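Peroxiredoxin (Akkermansia muciniphila, PDB 6KHX) probably reduces hydrogen peroxide and organic hydroperoxides through a reactive cysteine, as a typical 2-Cys peroxiredoxin built on the thioredoxin fold. Local coordinates at residues R138-I143 against V149-I154; Y35-F40 against R168-L173; D28-K33 against A69-S74; I105-S110 against G114-D119. One frame throughout, in Å; residues are numbered along the deposited sequence.

Interaction 1: R138-I143 against V149-I154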
# COMPACT_ATOMS: atom_id res chain seq x y z
N ARG B 138 -28.95 23.70 -15.02
CA ARG B 138 -30.40 23.60 -15.17
C ARG B 138 -30.77 22.13 -15.35
O ARG B 138 -30.92 21.62 -16.47
CB ARG B 138 -30.89 24.48 -16.32
CG ARG B 138 -30.61 25.93 -16.06
CD ARG B 138 -31.28 26.88 -17.02
NE ARG B 138 -30.64 28.18 -16.89
CZ ARG B 138 -30.87 29.04 -15.90
NH1 ARG B 138 -31.75 28.75 -14.95
NH2 ARG B 138 -30.21 30.19 -15.87
N GLY B 139 -30.90 21.45 -14.23
CA GLY B 139 -31.10 20.00 -14.23
C GLY B 139 -32.54 19.64 -13.90
O GLY B 139 -33.15 20.27 -13.04
N LEU B 140 -33.07 18.62 -14.56
CA LEU B 140 -34.46 18.24 -14.31
C LEU B 140 -34.57 16.73 -14.25
O LEU B 140 -33.97 16.02 -15.07
CB LEU B 140 -35.41 18.81 -15.37
CG LEU B 140 -36.90 18.50 -15.16
CD1 LEU B 140 -37.77 19.71 -15.50
CD2 LEU B 140 -37.33 17.29 -15.97
N PHE B 141 -35.33 16.23 -13.27
CA PHE B 141 -35.49 14.80 -13.04
C PHE B 141 -36.96 14.48 -12.85
O PHE B 141 -37.68 15.18 -12.13
CB PHE B 141 -34.71 14.31 -11.81
CG PHE B 141 -33.24 14.62 -11.87
CD1 PHE B 141 -32.76 15.88 -11.54
CD2 PHE B 141 -32.34 13.65 -12.30
CE1 PHE B 141 -31.42 16.16 -11.61
CE2 PHE B 141 -30.99 13.93 -12.37
CZ PHE B 141 -30.53 15.19 -12.03
N LEU B 142 -37.40 13.40 -13.50
CA LEU B 142 -38.70 12.79 -13.28
C LEU B 142 -38.53 11.58 -12.37
O LEU B 142 -37.79 10.65 -12.72
CB LEU B 142 -39.35 12.39 -14.60
CG LEU B 142 -40.70 11.69 -14.43
CD1 LEU B 142 -41.65 12.56 -13.61
CD2 LEU B 142 -41.30 11.31 -15.77
N ILE B 143 -39.19 11.59 -11.22
CA ILE B 143 -39.09 10.55 -10.21
C ILE B 143 -40.46 9.92 -10.05
O ILE B 143 -41.44 10.63 -9.81
CB ILE B 143 -38.59 11.12 -8.87
CG1 ILE B 143 -37.28 11.89 -9.07
CG2 ILE B 143 -38.41 10.03 -7.85
CD1 ILE B 143 -36.93 12.79 -7.91
N VAL B 149 -35.66 7.32 -10.71
CA VAL B 149 -35.52 8.31 -11.78
C VAL B 149 -35.84 7.65 -13.11
O VAL B 149 -35.23 6.65 -13.48
CB VAL B 149 -34.11 8.92 -11.79
CG1 VAL B 149 -33.96 9.91 -12.95
CG2 VAL B 149 -33.81 9.62 -10.46
N ARG B 150 -36.79 8.24 -13.85
CA ARG B 150 -37.19 7.72 -15.15
C ARG B 150 -36.78 8.62 -16.31
O ARG B 150 -36.74 8.15 -17.45
CB ARG B 150 -38.71 7.52 -15.20
CG ARG B 150 -39.21 6.52 -14.19
CD ARG B 150 -38.65 5.16 -14.53
NE ARG B 150 -38.99 4.15 -13.54
CZ ARG B 150 -38.47 2.93 -13.54
NH1 ARG B 150 -37.59 2.59 -14.47
NH2 ARG B 150 -38.81 2.06 -12.59
N HIS B 151 -36.43 9.88 -16.03
CA HIS B 151 -36.06 10.83 -17.07
C HIS B 151 -35.22 11.92 -16.43
O HIS B 151 -35.54 12.40 -15.34
CB HIS B 151 -37.32 11.42 -17.73
CG HIS B 151 -37.10 12.75 -18.38
ND1 HIS B 151 -36.61 12.89 -19.66
CD2 HIS B 151 -37.34 14.01 -17.93
CE1 HIS B 151 -36.54 14.17 -19.96
NE2 HIS B 151 -36.98 14.87 -18.93
N GLN B 152 -34.13 12.31 -17.10
CA GLN B 152 -33.31 13.41 -16.63
C GLN B 152 -32.82 14.23 -17.81
O GLN B 152 -32.63 13.71 -18.92
CB GLN B 152 -32.12 12.93 -15.79
CG GLN B 152 -31.11 12.09 -16.55
CD GLN B 152 -29.87 11.81 -15.72
OE1 GLN B 152 -29.75 10.76 -15.09
NE2 GLN B 152 -28.96 12.78 -15.69
N LEU B 153 -32.58 15.51 -17.54
CA LEU B 153 -32.26 16.51 -18.55
C LEU B 153 -31.43 17.59 -17.89
O LEU B 153 -31.77 18.05 -16.79
CB LEU B 153 -33.56 17.10 -19.13
CG LEU B 153 -33.63 18.38 -19.95
CD1 LEU B 153 -34.91 18.35 -20.78
CD2 LEU B 153 -33.61 19.64 -19.09
N ILE B 154 -30.35 18.01 -18.55
CA ILE B 154 -29.50 19.09 -18.04
C ILE B 154 -29.22 20.07 -19.17
O ILE B 154 -28.77 19.67 -20.25
CB ILE B 154 -28.17 18.57 -17.46
CG1 ILE B 154 -28.40 17.40 -16.50
CG2 ILE B 154 -27.44 19.70 -16.76
CD1 ILE B 154 -27.13 16.81 -15.98
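L140 and L153 form a hydrogen-bonded antiparallel pair: L140 N gives to L153 O at 2.6 Å, and L153 N gives back to L140 O. Next along, L142 N reaches H151 O in a nearly straight bond (172°). L142 O then takes R150 N at 2.8 Å instead of closing the pair with H151, because a beta bulge shifts the register before I143 meets V149. On the face carrying F141, the Q152 side chain runs beside the ring, its CB 3.6 Å from F141 CD2, while V149 CG1 comes to the ring edge. With an alanine at F141 the space beside Q152 CB and V149 CG1 would probably be left open and the Y113 ring would lose its edge-to-face partner. On the other face, L140 CD2 sits at the edge of the H151 imidazole, 3.8 Å from H151 CD2. H151 CG is anti to N (chi1 157°), setting the ring there, and ND1 bonds to N155 of a second subunit. The hairpin ends the sheet within this chain: strand 35-40 flanks 138-143, helix 163-179 lies over L142 and H151, and helix 48-58 touches L140, while 149-155 pairs with its antiparallel counterpart in the second subunit.

Interaction 2: Y35-F40 against R168-L173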
# COMPACT_ATOMS: atom_id res chain seq x y z
N TYR B 35 -45.61 11.38 -8.03
CA TYR B 35 -44.41 11.59 -8.83
C TYR B 35 -43.76 12.89 -8.41
O TYR B 35 -44.37 13.73 -7.75
CB TYR B 35 -44.73 11.66 -10.32
CG TYR B 35 -45.51 10.49 -10.85
CD1 TYR B 35 -46.89 10.42 -10.70
CD2 TYR B 35 -44.88 9.45 -11.53
CE1 TYR B 35 -47.62 9.36 -11.19
CE2 TYR B 35 -45.60 8.38 -12.03
CZ TYR B 35 -46.97 8.35 -11.85
OH TYR B 35 -47.70 7.29 -12.34
N VAL B 36 -42.49 13.07 -8.77
CA VAL B 36 -41.78 14.30 -8.47
C VAL B 36 -41.09 14.79 -9.73
O VAL B 36 -40.39 14.03 -10.41
CB VAL B 36 -40.75 14.12 -7.33
CG1 VAL B 36 -40.07 15.45 -7.03
CG2 VAL B 36 -41.42 13.57 -6.09
N ILE B 37 -41.29 16.07 -10.05
CA ILE B 37 -40.45 16.78 -11.00
C ILE B 37 -39.51 17.65 -10.17
O ILE B 37 -39.95 18.61 -9.53
CB ILE B 37 -41.27 17.60 -12.00
CG1 ILE B 37 -41.93 16.69 -13.03
CG2 ILE B 37 -40.39 18.62 -12.72
CD1 ILE B 37 -40.99 16.17 -14.07
N LEU B 38 -38.23 17.28 -10.14
CA LEU B 38 -37.22 17.98 -9.35
C LEU B 38 -36.32 18.75 -10.31
O LEU B 38 -35.71 18.15 -11.19
CB LEU B 38 -36.41 16.99 -8.52
CG LEU B 38 -35.20 17.53 -7.74
CD1 LEU B 38 -35.66 18.44 -6.62
CD2 LEU B 38 -34.34 16.40 -7.20
N PHE B 39 -36.25 20.07 -10.16
CA PHE B 39 -35.40 20.86 -11.05
C PHE B 39 -34.47 21.77 -10.27
O PHE B 39 -34.86 22.41 -9.29
CB PHE B 39 -36.24 21.66 -12.08
CG PHE B 39 -36.98 22.83 -11.51
CD1 PHE B 39 -38.20 22.67 -10.88
CD2 PHE B 39 -36.47 24.11 -11.64
CE1 PHE B 39 -38.88 23.76 -10.36
CE2 PHE B 39 -37.15 25.21 -11.13
CZ PHE B 39 -38.36 25.03 -10.49
N PHE B 40 -33.22 21.81 -10.73
CA PHE B 40 -32.15 22.64 -10.18
C PHE B 40 -31.90 23.82 -11.11
O PHE B 40 -31.88 23.66 -12.34
CB PHE B 40 -30.84 21.83 -10.05
CG PHE B 40 -30.95 20.61 -9.18
CD1 PHE B 40 -31.52 19.44 -9.67
CD2 PHE B 40 -30.46 20.61 -7.88
CE1 PHE B 40 -31.61 18.31 -8.88
CE2 PHE B 40 -30.55 19.49 -7.09
CZ PHE B 40 -31.12 18.33 -7.59
N ARG B 168 -45.02 16.28 -21.08
CA ARG B 168 -45.10 15.20 -22.06
C ARG B 168 -44.43 13.94 -21.53
O ARG B 168 -44.96 12.84 -21.68
CB ARG B 168 -44.44 15.62 -23.37
CG ARG B 168 -44.70 14.67 -24.52
CD ARG B 168 -43.80 14.95 -25.71
NE ARG B 168 -42.44 14.46 -25.49
CZ ARG B 168 -42.04 13.22 -25.77
NH1 ARG B 168 -42.90 12.36 -26.28
NH2 ARG B 168 -40.79 12.85 -25.54
N VAL B 169 -43.27 14.09 -20.90
CA VAL B 169 -42.58 12.93 -20.34
C VAL B 169 -43.38 12.34 -19.18
O VAL B 169 -43.45 11.12 -19.02
CB VAL B 169 -41.15 13.32 -19.91
CG1 VAL B 169 -40.45 12.13 -19.30
CG2 VAL B 169 -40.36 13.81 -21.11
N VAL B 170 -44.02 13.19 -18.37
CA VAL B 170 -44.89 12.69 -17.31
C VAL B 170 -46.01 11.84 -17.90
O VAL B 170 -46.29 10.74 -17.43
CB VAL B 170 -45.45 13.85 -16.47
CG1 VAL B 170 -46.59 13.36 -15.59
CG2 VAL B 170 -44.35 14.47 -15.62
N ASP B 171 -46.66 12.36 -18.95
CA ASP B 171 -47.75 11.62 -19.57
C ASP B 171 -47.26 10.30 -20.15
O ASP B 171 -47.95 9.28 -20.06
CB ASP B 171 -48.44 12.47 -20.64
CG ASP B 171 -49.32 13.56 -20.04
OD1 ASP B 171 -49.77 13.40 -18.88
OD2 ASP B 171 -49.58 14.57 -20.73
N ALA B 172 -46.07 10.30 -20.75
CA ALA B 172 -45.54 9.06 -21.30
C ALA B 172 -45.26 8.04 -20.19
O ALA B 172 -45.61 6.86 -20.32
CB ALA B 172 -44.27 9.33 -22.10
N LEU B 173 -44.65 8.48 -19.09
CA LEU B 173 -44.38 7.55 -17.99
C LEU B 173 -45.67 6.97 -17.44
O LEU B 173 -45.78 5.76 -17.23
CB LEU B 173 -43.59 8.25 -16.88
CG LEU B 173 -43.47 7.39 -15.61
CD1 LEU B 173 -42.66 6.15 -15.91
CD2 LEU B 173 -42.87 8.16 -14.43
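The Y35 ring meets L173 at a slant: the methyl CD2 of L173 sits 3.6 Å from Y35 CE2 and 3.8 Å from Y35 CD2, so the methyl bears on the CD2-CE2 bond of the ring. Y35 CG lies opposite its own carbonyl carbon (chi1 -54°), which swings the ring out from the strand toward the helix, and the hydroxyl at its far end bonds to E177, further along the same helix. Two residues on, I37 makes the second touch. Its CD1 lies 4.1 Å from V170 CG2, with I37 CG1 close behind, so the end of the isoleucine branch rests against a single valine methyl. Y35 and I37 are both on the side of the strand that turns to the helix, and V170 and L173 are one turn apart on it; the pairs run in opposite order along strand and helix. The backbones stay well separated, with Y35 CA and V170 CA 8.6 Å apart, and side chains alone bridge the space. L142 of the neighbouring strand touches I37, V170 and L173, and V68 of strand 68-74 touches Y35, I37 and V170, so the contact belongs to a larger hydrophobic layer between helix 163-179 and the central sheet of the thioredoxin fold. Carbon meets carbon throughout this contact, so its hold comes from burial and shape rather than direction; the bond from the Y35 hydroxyl to E177 supplies the directional element and would tend to fix how far the ring reaches along the helix.

Interaction 3: D28-K33 against A69-S74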
# COMPACT_ATOMS: atom_id res chain seq x y z
N ASP B 28 -38.94 11.88 0.56
CA ASP B 28 -39.53 10.70 1.17
C ASP B 28 -41.05 10.82 1.24
O ASP B 28 -41.77 9.85 0.99
CB ASP B 28 -38.95 10.50 2.58
CG ASP B 28 -37.54 9.96 2.55
OD1 ASP B 28 -37.06 9.56 1.47
OD2 ASP B 28 -36.90 9.93 3.63
N GLN B 29 -41.54 12.02 1.58
CA GLN B 29 -42.97 12.23 1.76
C GLN B 29 -43.78 11.84 0.53
O GLN B 29 -44.96 11.51 0.66
CB GLN B 29 -43.24 13.70 2.11
CG GLN B 29 -42.74 14.66 1.06
CD GLN B 29 -42.87 16.10 1.49
OE1 GLN B 29 -43.98 16.61 1.65
NE2 GLN B 29 -41.74 16.75 1.71
N PHE B 30 -43.18 11.88 -0.65
CA PHE B 30 -43.91 11.60 -1.88
C PHE B 30 -43.88 10.13 -2.27
O PHE B 30 -44.66 9.72 -3.13
CB PHE B 30 -43.38 12.44 -3.04
CG PHE B 30 -43.35 13.91 -2.76
CD1 PHE B 30 -44.53 14.60 -2.53
CD2 PHE B 30 -42.15 14.60 -2.70
CE1 PHE B 30 -44.52 15.96 -2.26
CE2 PHE B 30 -42.13 15.95 -2.43
CZ PHE B 30 -43.32 16.64 -2.21
N LYS B 31 -43.00 9.33 -1.66
CA LYS B 31 -42.89 7.93 -2.04
C LYS B 31 -44.22 7.22 -1.83
O LYS B 31 -44.83 7.33 -0.77
CB LYS B 31 -41.78 7.24 -1.25
CG LYS B 31 -40.37 7.54 -1.73
CD LYS B 31 -39.41 6.45 -1.27
CE LYS B 31 -37.98 6.98 -1.21
NZ LYS B 31 -37.05 5.97 -0.65
N GLY B 32 -44.67 6.52 -2.87
CA GLY B 32 -45.94 5.84 -2.83
C GLY B 32 -47.14 6.74 -3.02
O GLY B 32 -48.26 6.23 -3.07
N LYS B 33 -46.95 8.06 -3.13
CA LYS B 33 -48.06 8.99 -3.20
C LYS B 33 -48.03 9.85 -4.46
O LYS B 33 -49.06 9.98 -5.13
CB LYS B 33 -48.08 9.90 -1.96
CG LYS B 33 -48.09 9.17 -0.63
CD LYS B 33 -48.19 10.16 0.51
CE LYS B 33 -48.13 9.48 1.87
NZ LYS B 33 -48.08 10.49 2.96
N ALA B 69 -45.64 16.26 -7.82
CA ALA B 69 -45.17 17.34 -6.98
C ALA B 69 -44.02 18.03 -7.69
O ALA B 69 -43.10 17.36 -8.18
CB ALA B 69 -44.73 16.81 -5.62
N VAL B 70 -44.07 19.35 -7.77
CA VAL B 70 -43.01 20.14 -8.39
C VAL B 70 -42.11 20.67 -7.28
O VAL B 70 -42.59 21.29 -6.32
CB VAL B 70 -43.59 21.28 -9.23
CG1 VAL B 70 -42.48 22.17 -9.76
CG2 VAL B 70 -44.41 20.72 -10.36
N VAL B 71 -40.80 20.41 -7.40
CA VAL B 71 -39.83 20.83 -6.40
C VAL B 71 -38.66 21.47 -7.12
O VAL B 71 -38.06 20.86 -8.01
CB VAL B 71 -39.34 19.64 -5.54
CG1 VAL B 71 -38.35 20.12 -4.48
CG2 VAL B 71 -40.49 18.90 -4.89
N GLY B 72 -38.33 22.71 -6.74
CA GLY B 72 -37.15 23.38 -7.22
C GLY B 72 -36.03 23.35 -6.19
O GLY B 72 -36.26 23.18 -5.00
N CYS B 73 -34.81 23.56 -6.67
CA CYS B 73 -33.65 23.49 -5.80
C CYS B 73 -32.50 24.29 -6.39
O CYS B 73 -32.21 24.20 -7.59
CB CYS B 73 -33.21 22.03 -5.60
SG CYS B 73 -31.76 21.85 -4.55
N SER B 74 -31.81 25.04 -5.52
CA SER B 74 -30.54 25.66 -5.84
C SER B 74 -29.66 25.60 -4.59
O SER B 74 -30.14 25.28 -3.50
CB SER B 74 -30.70 27.11 -6.30
OG SER B 74 -30.77 27.99 -5.19
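F30 lays its ring against A69 in a CH-pi contact: A69 CB stands over one face, 3.8 Å from the ring centroid and 23° off the normal, displaced toward the rim by CE1. The opposite face is covered from within the same turn by Q29 CG, which sits over the ring centre, so the phenyl is sandwiched between a methyl and a methylene. Plain apolar contact adds V71, whose CG2 meets F30 CE2 obliquely at 4.2 Å. The F30 side chain leaves on the side of its own backbone N (chi1 -54°), and from there the ring projects across to both strand residues. A serine in place of F30 would probably lose the CH-pi contact with A69 and leave a gap beside A69 and V71. Backbone hydrogen bonds shape the turn itself: K31 N reaches D28 O, and K33 N reaches F30 O at 2.8 Å, with G32 between them at the positive phi (77°) that suits glycine. The turn leads into strand 35-40, whose V36 also touches the F30 ring, and G32 bonds by its backbone to K145. Strand 68-74 lies between 35-40 and 101-103 in the sheet, with V71 touching L38 on one neighbour and V102 on the other.

Interaction 4: I105-S110 against G114-D119; sequences INKTIS and GVLAGD
The chain turns at G114, and S110 O of the last helical turn receives what follows: V115 N bonds to S110 O at 3.0 Å, and L116 N adds a weak, bent bond at 3.3 Å. Around that carbonyl the side chains close in. V115 CG2, placed between its own backbone N and carbonyl carbon, lies beside S110 and comes within 3.9 Å of S110 CB. L116 straddles the start of the helix with its two methyls: CD1 touches S110 CB at 3.8 Å, and CD2 lies 4.1 Å from K107 CB, close to the K107 carbonyl as well. L116 CG stands opposite its backbone N (chi1 -168°), which points the fork back at the helix. The polar ends look elsewhere. S110 OG bonds to D104, which also takes I109 N, so this aspartate holds the first turn of the helix at two points. K107, at the N-cap position, sends its chain away from L116 to bond L134 O of its own chain through NZ; its side chain passes about 5 Å from a bound calcium ion, and N106 bonds to L134 and G132 of a third subunit, so this edge of the fold lies at a subunit contact. F40 of strand 35-40 packs against S110 and V115. G114, with its positive phi (71°), leaves the helical path, and the V115 N to S110 O bond is one of the two that run back into the last turn: a Schellman motif, the classic C-terminal stop of a short helix such as 108-112.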
# COMPACT_ATOMS: atom_id res chain seq x y z
N ILE B 105 -27.83 23.93 0.59
CA ILE B 105 -26.84 24.86 1.12
C ILE B 105 -25.46 24.24 1.21
O ILE B 105 -24.45 24.95 1.14
CB ILE B 105 -27.33 25.39 2.49
CG1 ILE B 105 -26.53 26.62 2.92
CG2 ILE B 105 -27.25 24.29 3.54
CD1 ILE B 105 -27.27 27.49 3.91
N ASN B 106 -25.37 22.91 1.35
CA ASN B 106 -24.09 22.22 1.41
C ASN B 106 -23.61 21.73 0.05
O ASN B 106 -22.49 21.20 -0.04
CB ASN B 106 -24.18 21.02 2.36
CG ASN B 106 -24.37 21.42 3.79
OD1 ASN B 106 -23.93 22.49 4.22
ND2 ASN B 106 -25.04 20.57 4.56
N LYS B 107 -24.41 21.90 -1.00
CA LYS B 107 -24.13 21.45 -2.36
C LYS B 107 -24.10 19.93 -2.49
O LYS B 107 -23.70 19.41 -3.54
CB LYS B 107 -22.82 22.03 -2.90
CG LYS B 107 -22.69 23.52 -2.70
CD LYS B 107 -21.46 24.07 -3.38
CE LYS B 107 -21.25 25.52 -3.00
NZ LYS B 107 -22.28 26.40 -3.60
N THR B 108 -24.51 19.19 -1.45
CA THR B 108 -24.48 17.74 -1.53
C THR B 108 -25.58 17.18 -2.43
O THR B 108 -25.39 16.15 -3.08
CB THR B 108 -24.57 17.12 -0.13
OG1 THR B 108 -25.75 17.58 0.53
CG2 THR B 108 -23.36 17.50 0.72
N ILE B 109 -26.75 17.84 -2.48
CA ILE B 109 -27.83 17.36 -3.34
C ILE B 109 -27.43 17.51 -4.80
O ILE B 109 -27.57 16.58 -5.61
CB ILE B 109 -29.14 18.11 -3.04
CG1 ILE B 109 -29.46 18.06 -1.55
CG2 ILE B 109 -30.28 17.49 -3.82
CD1 ILE B 109 -30.66 18.92 -1.19
N SER B 110 -26.93 18.69 -5.16
CA SER B 110 -26.49 18.93 -6.53
C SER B 110 -25.38 17.96 -6.92
O SER B 110 -25.32 17.49 -8.06
CB SER B 110 -26.02 20.38 -6.68
OG SER B 110 -27.04 21.28 -6.28
N GLY B 114 -25.62 14.91 -9.82
CA GLY B 114 -24.76 15.09 -10.97
C GLY B 114 -24.99 16.38 -11.74
O GLY B 114 -24.74 16.42 -12.95
N VAL B 115 -25.46 17.43 -11.07
CA VAL B 115 -25.75 18.71 -11.71
C VAL B 115 -24.86 19.83 -11.20
O VAL B 115 -25.03 20.98 -11.63
CB VAL B 115 -27.23 19.10 -11.54
CG1 VAL B 115 -28.13 18.03 -12.13
CG2 VAL B 115 -27.54 19.32 -10.06
N LEU B 116 -23.92 19.55 -10.30
CA LEU B 116 -23.08 20.59 -9.74
C LEU B 116 -22.00 20.98 -10.74
O LEU B 116 -21.26 20.11 -11.22
CB LEU B 116 -22.44 20.11 -8.43
CG LEU B 116 -21.78 21.21 -7.62
CD1 LEU B 116 -22.80 22.27 -7.26
CD2 LEU B 116 -21.18 20.61 -6.37
N ALA B 117 -21.93 22.26 -11.07
CA ALA B 117 -20.90 22.77 -11.96
C ALA B 117 -19.57 22.92 -11.22
O ALA B 117 -19.47 22.69 -10.01
CB ALA B 117 -21.33 24.10 -12.57
N GLY B 118 -18.54 23.32 -11.95
CA GLY B 118 -17.24 23.57 -11.38
C GLY B 118 -16.32 22.36 -11.39
O GLY B 118 -16.73 21.22 -11.63
N ASP B 119 -15.05 22.64 -11.13
CA ASP B 119 -13.99 21.64 -11.11
C ASP B 119 -13.16 21.84 -9.85
O ASP B 119 -12.75 22.96 -9.55
CB ASP B 119 -13.11 21.75 -12.36
CG ASP B 119 -11.96 20.76 -12.36
OD1 ASP B 119 -12.02 19.74 -11.63
OD2 ASP B 119 -10.97 21.02 -13.09

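Interactions 1, 2 and 3 share the central mixed sheet, where strands 68-74, 35-40, 138-143 and 149-155 lie in that order. Centres of 1 and 2 are about 7 Å apart, of 2 and 3 about 11 Å; backbone hydrogen bonds probably join both pairs. Interaction 4 is about 15 Å from interaction 1, yet V115, just after helix 108-112, packs on F141 and F40, and I109 and S110 also touch F40. Along the chain, interaction 2 spans the longest stretch and encloses 1 and 4, while its segments alternate with those of 3. Sheet and helix are thus tied; interactions 1, 2 and 4 reach the second subunit, 1 by extending the sheet, 4 also a third.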